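Local coordinates for protein C-type lectin domain family 4, member a4 (Mus musculus, PDB 3VYJ) that is a dendritic cell inhibitory receptor whose C-type lectin domain probably recognises carbohydrates such as mannose in a calcium-dependent way, at residues Asp96-Val101 with Asp114-Asp119; His13-Leu18 with Asn122-Val127; Val40-Gln45 with Ala85-Lys90. All coordinates share one frame; numbering follows the deposited sequence.

In the fold
All three contacts lie in the C-type lectin domain. Contact 2 pairs the strands of 13-18 and 122-127 near the chain ends. It is the largest and most buried, with seven of its twelve touching residues buried; six backbone hydrogen bonds build it, and it encloses the others along the sequence. Contact 1, partly buried on the opposite side of the chain's centre, lies at the open end of the hairpin 100-106/109-115 in the same sheet; it adds a disulfide and calcium-site acids. Contact 3 is a smaller surface contact between loops, with no hydrogen bond across it. Val40 touches Tyr15, Val124 and Gln126 of contact 2, and Trp88 packs on Val101 of contact 1.

Contact 1: residues Asp96-Val101 with Asp114-Asp119; sequences DWERCV and DIPCKD. With SO4 (sulfate ion), chain D.
Asp114, Cys100 and Glu98 bury the most surface here. Asp114 pairs with Val101 in a non-hydrogen-bonded antiparallel position, while its carboxylate reaches back to Asp96. With its CG set between the backbone N and carbonyl carbon (chi1 72°), the two acidic side chains pass one another in opposite senses, carboxylate planes 80° apart. Asp96 OD1 and Asp114 OD2 lie 2.4 Å apart, too short to interpret with confidence. Arg71 NH2 makes long, weak ion pairs with both of these oxygens. Asp96 OD1 also accepts from Glu98 N at 3.2 Å, closing an Asx turn, with this N-H above the carboxylate plane.

Cys100 is gripped by main chain and sulfur together. Its N donates to Ile115 O at 3.2 Å, and its O receives Ile115 N at 2.8 Å. Its SG joins Cys117 SG at 2.1 Å (chi3 101°), tying the strand to the turn Pro116-Asp119. At that turn Cys117 N donates at 2.6 Å to O1 of a sulfate, probably from the crystallisation liquor.

Glu98 covers Pro116: its chain folds over about the CB-CG bond, and CD lies 3.7 Å from Pro116 CG. Its OE1 stands 6.3 Å from Asp114 OD2, farther than two ligands of one calcium ion normally lie, although both residues bind calcium in a structure of this protein. Glu92, which accepts from Asp114 N, belongs to the same site with Asn94 and Asn113. Glu92-Pro93-Asn94 is the EPN motif and Trp112-Asn113-Asp114 the WND motif of mannose-type C-type lectins; the Asx turn follows the first, and the disulfide closes the hairpin just past the second.

Contact 2: residues His13-Leu18 with Asn122-Val127; sequences HCYFIL and NSVCQV
Asn122 precedes the first hydrogen-bonded pair of the ladder, its CB 3.2 Å from Leu18 O. The two strands run antiparallel, with axes 4.6 Å apart at closest approach and N-to-C directions at 158°.

Ser123 faces Leu18 and exchanges two backbone bonds with it. Leu18 N donates to Ser123 O at 2.8 Å, and Ser123 N donates back to Leu18 O. The Ser123 hydroxyl sits between its own backbone N and carbonyl carbon (chi1 58°), a rotation that lays OG 3.2 Å from Leu18 CD1.

Val124 turns to the other face of the sheet, with the side chain of Ile17 running alongside it. Ile17 CD1 bridges both valine methyls, meeting CG1 at 4.0 Å.

Cys125 returns to the first face and forms a two-bond pair with Phe16. Its SG rests 3.6 Å from Leu18 CD1, so the sulfur that bonds to Cys32 is covered on this side by a leucine methyl.

Gln126 runs alongside Tyr15, its amide plane turned 64° from the ring; CB packs 3.7 Å from Tyr15 CE1. Val127 completes the ladder: its CG1 meets Cys14 CB at 3.9 Å, two backbone bonds hold it to Cys14, and its O lies in the plane of the His13 ring, at the edge.

In the sheet, strand 121-128 also pairs with strands 61-67 and 38-39. Helix 25-34 covers Leu18 and Ser123 on one face, whereas helix 45-53 packs against Tyr15 on the other, where Phe50 and Tyr15 rings meet.

Contact 3: residues Val40-Gln45 with Ala85-Lys90; sequences VVIHSQ and ATFWHK. With SO4 (sulfate ion), chain B.
Neither segment forms a strand here, and their touching parts run at 90° to each other, Ile42 to Gln45 against Ala85 to Phe87. In this C-type lectin fold, 40-45 leads from strand 38-39 into helix 45-53, whereas 85-90 belongs to the long loop between strands 73-75 and 100-106. The nearest CA atoms, of Ser44 and Ala85, are 6.1 Å apart. No hydrogen bond crosses; side chains of 85-90 pack on both main chain and side chains of 40-45.

Phe87 carries most of it. With CG beside the backbone N and anti to the carbonyl carbon (chi1 -59°), its ring reaches the start of the helix. The outer ring atoms do the touching: CZ approaches Gln45 CA at 3.6 Å, CE2 lies 3.9 Å from Ser44 O, and Ile42 CG2 meets CE2 at 4.3 Å. The Gln45 chain, turning about its CB-CG bond, curls its amide round to the rim of the ring, CD standing 3.7 Å from Phe87 CE1, with amide and ring planes 79° apart. A lesser touch sets Ala85 CB 4.0 Å from His43 O.

Ser44 is the N-cap of helix 45-53, its OG weakly bonded to Glu47 N. His43 is held elsewhere, through NE2 to Thr79, and Ile42 also packs on Trp112 of strand 109-115.

Farther along the loop a sulfate, probably from the crystallisation liquor, is bound by His89, Lys90 N and Thr108. Its sulfur lies in the plane of the His89 ring, at the edge, and ND1 of His89 donates to sulfate O4 at 2.9 Å.

Contact 1: residues Asp96-Val101 with Asp114-Asp119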
# COMPACT_ATOMS: atom_id res chain seq x y z
N ASP A 96 -13.14 -3.79 -12.87
CA ASP A 96 -12.20 -3.98 -13.98
C ASP A 96 -11.16 -5.04 -13.59
O ASP A 96 -11.30 -5.68 -12.56
CB ASP A 96 -11.54 -2.65 -14.36
CG ASP A 96 -10.71 -2.06 -13.20
OD1 ASP A 96 -10.27 -2.82 -12.33
OD2 ASP A 96 -10.49 -0.83 -13.17
N TRP A 97 -10.12 -5.21 -14.39
CA TRP A 97 -9.14 -6.27 -14.09
C TRP A 97 -7.79 -5.75 -13.71
O TRP A 97 -6.80 -6.51 -13.71
CB TRP A 97 -9.02 -7.22 -15.28
CG TRP A 97 -10.29 -8.01 -15.57
CD1 TRP A 97 -11.23 -7.77 -16.57
CD2 TRP A 97 -10.79 -9.20 -14.85
NE1 TRP A 97 -12.24 -8.70 -16.52
CE2 TRP A 97 -12.04 -9.59 -15.52
CE3 TRP A 97 -10.34 -9.95 -13.77
CZ2 TRP A 97 -12.79 -10.68 -15.10
CZ3 TRP A 97 -11.11 -11.05 -13.35
CH2 TRP A 97 -12.30 -11.41 -14.00
N GLU A 98 -7.69 -4.46 -13.40
CA GLU A 98 -6.38 -3.87 -13.10
C GLU A 98 -5.73 -4.57 -11.91
O GLU A 98 -6.42 -5.01 -11.00
CB GLU A 98 -6.45 -2.35 -12.94
CG GLU A 98 -7.01 -1.62 -14.16
CD GLU A 98 -6.16 -1.75 -15.42
OE1 GLU A 98 -4.94 -2.06 -15.34
OE2 GLU A 98 -6.71 -1.52 -16.53
N ARG A 99 -4.41 -4.66 -11.93
CA ARG A 99 -3.69 -5.59 -11.03
C ARG A 99 -3.08 -4.99 -9.76
O ARG A 99 -2.77 -5.73 -8.83
CB ARG A 99 -2.62 -6.36 -11.83
CG ARG A 99 -3.24 -7.18 -12.97
CD ARG A 99 -2.27 -8.15 -13.66
NE ARG A 99 -3.04 -9.07 -14.52
CZ ARG A 99 -3.61 -10.21 -14.09
NH1 ARG A 99 -3.46 -10.62 -12.83
NH2 ARG A 99 -4.29 -10.97 -14.93
N CYS A 100 -2.89 -3.66 -9.75
CA CYS A 100 -2.26 -2.93 -8.62
C CYS A 100 -3.28 -2.18 -7.74
O CYS A 100 -4.45 -2.11 -8.09
CB CYS A 100 -1.19 -1.97 -9.13
SG CYS A 100 0.36 -2.80 -9.59
N VAL A 101 -2.83 -1.65 -6.61
CA VAL A 101 -3.72 -1.26 -5.51
C VAL A 101 -3.16 -0.06 -4.80
O VAL A 101 -1.99 -0.05 -4.42
CB VAL A 101 -3.87 -2.39 -4.46
CG1 VAL A 101 -4.84 -2.00 -3.35
CG2 VAL A 101 -4.32 -3.68 -5.12
N ASP A 114 -8.23 -0.63 -6.91
CA ASP A 114 -7.31 -1.29 -7.85
C ASP A 114 -7.12 -0.33 -9.01
O ASP A 114 -8.05 0.35 -9.40
CB ASP A 114 -7.84 -2.67 -8.29
CG ASP A 114 -9.04 -2.57 -9.22
OD1 ASP A 114 -10.19 -2.57 -8.74
OD2 ASP A 114 -8.80 -2.41 -10.43
N ILE A 115 -5.89 -0.21 -9.51
CA ILE A 115 -5.58 0.72 -10.58
C ILE A 115 -4.46 0.13 -11.43
O ILE A 115 -3.79 -0.83 -11.01
CB ILE A 115 -5.07 2.08 -10.04
CG1 ILE A 115 -3.81 1.88 -9.20
CG2 ILE A 115 -6.17 2.84 -9.28
CD1 ILE A 115 -2.83 3.02 -9.33
N PRO A 116 -4.22 0.73 -12.62
CA PRO A 116 -3.10 0.29 -13.45
C PRO A 116 -1.74 0.46 -12.77
O PRO A 116 -1.44 1.53 -12.20
CB PRO A 116 -3.20 1.19 -14.69
CG PRO A 116 -4.66 1.57 -14.77
CD PRO A 116 -5.13 1.65 -13.34
N CYS A 117 -0.93 -0.60 -12.83
CA CYS A 117 0.41 -0.64 -12.25
C CYS A 117 1.31 0.43 -12.82
O CYS A 117 2.25 0.87 -12.16
CB CYS A 117 1.03 -2.03 -12.47
SG CYS A 117 0.09 -3.30 -11.58
N LYS A 118 0.99 0.86 -14.04
CA LYS A 118 1.76 1.85 -14.79
C LYS A 118 1.58 3.28 -14.26
O LYS A 118 2.46 4.12 -14.44
CB LYS A 118 1.31 1.79 -16.25
CG LYS A 118 2.37 2.07 -17.29
CD LYS A 118 2.19 3.46 -17.89
CE LYS A 118 2.72 3.53 -19.32
NZ LYS A 118 2.31 4.80 -19.98
N ASP A 119 0.42 3.54 -13.64
CA ASP A 119 0.06 4.88 -13.19
C ASP A 119 1.00 5.33 -12.11
O ASP A 119 1.53 4.51 -11.36
CB ASP A 119 -1.38 4.90 -12.65
CG ASP A 119 -2.42 4.75 -13.76
OD1 ASP A 119 -2.05 4.62 -14.95
OD2 ASP A 119 -3.63 4.76 -13.44
S SO4 D . -0.74 -1.68 -16.17
O1 SO4 D . -1.02 -2.23 -14.83
O2 SO4 D . -0.46 -0.23 -16.06
O3 SO4 D . 0.44 -2.40 -16.73
O4 SO4 D . -1.94 -1.87 -17.04

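Contact 2: residues His13-Leu18 with Asn122-Val127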
# COMPACT_ATOMS: atom_id res chain seq x y z
N HIS A 13 7.25 -2.81 13.07
CA HIS A 13 7.59 -2.31 11.73
C HIS A 13 7.93 -0.83 11.72
O HIS A 13 7.55 -0.10 12.63
CB HIS A 13 6.46 -2.59 10.73
CG HIS A 13 6.19 -4.06 10.49
ND1 HIS A 13 7.00 -4.84 9.73
CD2 HIS A 13 5.14 -4.87 10.90
CE1 HIS A 13 6.50 -6.09 9.69
NE2 HIS A 13 5.36 -6.10 10.40
N CYS A 14 8.61 -0.39 10.66
CA CYS A 14 8.87 1.02 10.35
C CYS A 14 8.26 1.31 9.01
O CYS A 14 8.30 0.44 8.11
CB CYS A 14 10.37 1.31 10.25
SG CYS A 14 11.35 0.81 11.67
N TYR A 15 7.73 2.52 8.84
CA TYR A 15 7.01 2.90 7.62
C TYR A 15 7.60 4.16 7.09
O TYR A 15 8.05 5.00 7.85
CB TYR A 15 5.51 3.11 7.90
CG TYR A 15 4.86 1.84 8.35
CD1 TYR A 15 4.25 0.99 7.42
CD2 TYR A 15 4.89 1.45 9.68
CE1 TYR A 15 3.69 -0.21 7.81
CE2 TYR A 15 4.32 0.25 10.09
CZ TYR A 15 3.72 -0.57 9.15
OH TYR A 15 3.13 -1.76 9.52
N PHE A 16 7.59 4.30 5.77
CA PHE A 16 8.13 5.49 5.13
C PHE A 16 7.16 5.88 4.02
O PHE A 16 6.80 5.05 3.18
CB PHE A 16 9.51 5.17 4.57
CG PHE A 16 10.29 6.38 4.15
CD1 PHE A 16 11.21 6.96 5.01
CD2 PHE A 16 10.10 6.94 2.89
CE1 PHE A 16 11.93 8.08 4.62
CE2 PHE A 16 10.82 8.05 2.50
CZ PHE A 16 11.74 8.62 3.37
N ILE A 17 6.74 7.15 4.02
CA ILE A 17 5.82 7.68 3.03
C ILE A 17 6.65 8.28 1.90
O ILE A 17 7.41 9.21 2.13
CB ILE A 17 4.88 8.76 3.63
CG1 ILE A 17 4.30 8.35 4.99
CG2 ILE A 17 3.76 9.13 2.66
CD1 ILE A 17 3.57 7.01 5.06
N LEU A 18 6.54 7.73 0.70
CA LEU A 18 7.22 8.27 -0.47
C LEU A 18 6.28 9.27 -1.12
O LEU A 18 5.30 8.89 -1.75
CB LEU A 18 7.61 7.16 -1.46
CG LEU A 18 8.63 6.07 -1.04
CD1 LEU A 18 8.84 5.05 -2.16
CD2 LEU A 18 9.97 6.67 -0.64
N ASN A 122 2.18 8.27 -5.28
CA ASN A 122 2.97 8.16 -4.06
C ASN A 122 2.90 6.71 -3.58
O ASN A 122 2.15 5.93 -4.15
CB ASN A 122 2.39 9.10 -2.99
CG ASN A 122 2.53 10.57 -3.37
OD1 ASN A 122 3.58 11.01 -3.81
ND2 ASN A 122 1.45 11.32 -3.23
N SER A 123 3.62 6.35 -2.53
CA SER A 123 3.55 4.99 -2.00
C SER A 123 4.03 4.96 -0.57
O SER A 123 4.51 5.98 -0.07
CB SER A 123 4.42 4.06 -2.85
OG SER A 123 5.76 4.51 -2.85
N VAL A 124 3.91 3.79 0.07
CA VAL A 124 4.38 3.58 1.44
C VAL A 124 5.23 2.30 1.50
O VAL A 124 4.75 1.24 1.05
CB VAL A 124 3.18 3.41 2.39
CG1 VAL A 124 3.63 3.24 3.85
CG2 VAL A 124 2.22 4.59 2.22
N CYS A 125 6.46 2.42 2.03
CA CYS A 125 7.39 1.30 2.24
C CYS A 125 7.32 0.85 3.67
O CYS A 125 6.97 1.65 4.57
CB CYS A 125 8.84 1.71 1.94
SG CYS A 125 9.12 2.56 0.37
N GLN A 126 7.63 -0.42 3.92
CA GLN A 126 7.79 -0.94 5.27
C GLN A 126 8.98 -1.88 5.38
O GLN A 126 9.38 -2.50 4.39
CB GLN A 126 6.53 -1.63 5.82
CG GLN A 126 6.31 -3.05 5.33
CD GLN A 126 5.03 -3.69 5.83
OE1 GLN A 126 4.22 -3.08 6.53
NE2 GLN A 126 4.85 -4.93 5.49
N VAL A 127 9.51 -1.96 6.59
CA VAL A 127 10.65 -2.80 6.91
C VAL A 127 10.50 -3.20 8.38
O VAL A 127 9.86 -2.48 9.16
CB VAL A 127 11.98 -2.06 6.64
CG1 VAL A 127 12.21 -0.92 7.63
CG2 VAL A 127 13.17 -3.03 6.63

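Contact 3: residues Val40-Gln45 with Ala85-Lys90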
# COMPACT_ATOMS: atom_id res chain seq x y z
N VAL A 40 4.06 -1.53 1.20
CA VAL A 40 3.48 -1.92 2.51
C VAL A 40 2.51 -3.09 2.39
O VAL A 40 1.76 -3.20 1.41
CB VAL A 40 2.84 -0.69 3.24
CG1 VAL A 40 1.70 -0.09 2.42
CG2 VAL A 40 2.38 -1.09 4.62
N VAL A 41 2.52 -3.96 3.39
CA VAL A 41 1.67 -5.13 3.47
C VAL A 41 0.79 -4.92 4.71
O VAL A 41 1.30 -4.81 5.81
CB VAL A 41 2.54 -6.42 3.60
CG1 VAL A 41 1.66 -7.62 3.94
CG2 VAL A 41 3.31 -6.68 2.29
N ILE A 42 -0.52 -4.80 4.51
CA ILE A 42 -1.44 -4.39 5.58
C ILE A 42 -2.23 -5.61 6.04
O ILE A 42 -2.99 -6.17 5.28
CB ILE A 42 -2.39 -3.29 5.09
CG1 ILE A 42 -1.59 -2.04 4.70
CG2 ILE A 42 -3.43 -2.95 6.16
CD1 ILE A 42 -2.34 -1.06 3.82
N HIS A 43 -2.02 -6.03 7.29
CA HIS A 43 -2.67 -7.23 7.81
C HIS A 43 -3.75 -7.00 8.84
O HIS A 43 -4.41 -7.96 9.26
CB HIS A 43 -1.65 -8.22 8.36
CG HIS A 43 -1.01 -9.08 7.30
ND1 HIS A 43 -1.73 -9.90 6.50
CD2 HIS A 43 0.32 -9.23 6.91
CE1 HIS A 43 -0.90 -10.54 5.64
NE2 HIS A 43 0.35 -10.13 5.90
N SER A 44 -3.94 -5.76 9.27
CA SER A 44 -4.91 -5.48 10.32
C SER A 44 -5.45 -4.07 10.24
O SER A 44 -4.84 -3.20 9.58
CB SER A 44 -4.28 -5.70 11.70
OG SER A 44 -3.28 -4.73 11.94
N GLN A 45 -6.57 -3.85 10.94
CA GLN A 45 -7.18 -2.54 11.13
C GLN A 45 -6.17 -1.58 11.72
O GLN A 45 -5.99 -0.46 11.23
CB GLN A 45 -8.44 -2.67 12.04
CG GLN A 45 -9.21 -1.38 12.30
CD GLN A 45 -9.92 -0.84 11.06
OE1 GLN A 45 -9.65 0.27 10.59
NE2 GLN A 45 -10.84 -1.64 10.53
N ALA A 85 -9.82 -9.32 6.17
CA ALA A 85 -8.87 -8.34 6.70
C ALA A 85 -8.63 -7.15 5.77
O ALA A 85 -7.66 -6.41 5.98
CB ALA A 85 -7.54 -9.03 7.02
N THR A 86 -9.48 -6.96 4.76
CA THR A 86 -9.21 -5.95 3.71
C THR A 86 -10.07 -4.67 3.80
O THR A 86 -11.01 -4.62 4.57
CB THR A 86 -9.29 -6.54 2.30
OG1 THR A 86 -10.64 -6.94 2.02
CG2 THR A 86 -8.35 -7.75 2.19
N PHE A 87 -9.70 -3.64 3.03
CA PHE A 87 -10.27 -2.29 3.15
C PHE A 87 -10.64 -1.69 1.79
O PHE A 87 -10.55 -0.48 1.56
CB PHE A 87 -9.32 -1.38 3.96
CG PHE A 87 -9.04 -1.90 5.34
CD1 PHE A 87 -9.98 -1.73 6.35
CD2 PHE A 87 -7.89 -2.62 5.61
CE1 PHE A 87 -9.75 -2.26 7.62
CE2 PHE A 87 -7.66 -3.16 6.87
CZ PHE A 87 -8.59 -2.98 7.87
N TRP A 88 -11.08 -2.57 0.90
CA TRP A 88 -11.58 -2.18 -0.40
C TRP A 88 -12.69 -1.17 -0.32
O TRP A 88 -13.68 -1.41 0.37
CB TRP A 88 -12.08 -3.43 -1.12
CG TRP A 88 -11.01 -4.45 -1.47
CD1 TRP A 88 -10.86 -5.74 -0.95
CD2 TRP A 88 -9.93 -4.31 -2.46
NE1 TRP A 88 -9.78 -6.39 -1.54
CE2 TRP A 88 -9.18 -5.57 -2.44
CE3 TRP A 88 -9.54 -3.29 -3.33
CZ2 TRP A 88 -8.09 -5.78 -3.27
CZ3 TRP A 88 -8.42 -3.52 -4.15
CH2 TRP A 88 -7.72 -4.74 -4.13
N HIS A 89 -12.58 -0.06 -1.05
CA HIS A 89 -13.74 0.82 -1.26
C HIS A 89 -14.86 0.01 -1.86
O HIS A 89 -14.61 -1.05 -2.45
CB HIS A 89 -13.40 2.02 -2.15
CG HIS A 89 -12.57 3.09 -1.46
ND1 HIS A 89 -12.95 3.68 -0.31
CD2 HIS A 89 -11.35 3.67 -1.82
CE1 HIS A 89 -12.02 4.58 0.06
NE2 HIS A 89 -11.04 4.57 -0.86
N LYS A 90 -16.10 0.45 -1.70
CA LYS A 90 -17.26 -0.30 -2.19
C LYS A 90 -17.20 -0.45 -3.70
O LYS A 90 -16.91 0.51 -4.43
CB LYS A 90 -18.57 0.37 -1.76
CG LYS A 90 -18.93 0.11 -0.30
CD LYS A 90 -20.10 0.97 0.16
CE LYS A 90 -20.49 0.61 1.59
NZ LYS A 90 -21.46 1.59 2.15
S SO4 B . -16.09 3.02 0.94
O1 SO4 B . -15.85 4.47 0.77
O2 SO4 B . -17.15 2.74 1.95
O3 SO4 B . -16.52 2.49 -0.37
O4 SO4 B . -14.83 2.39 1.40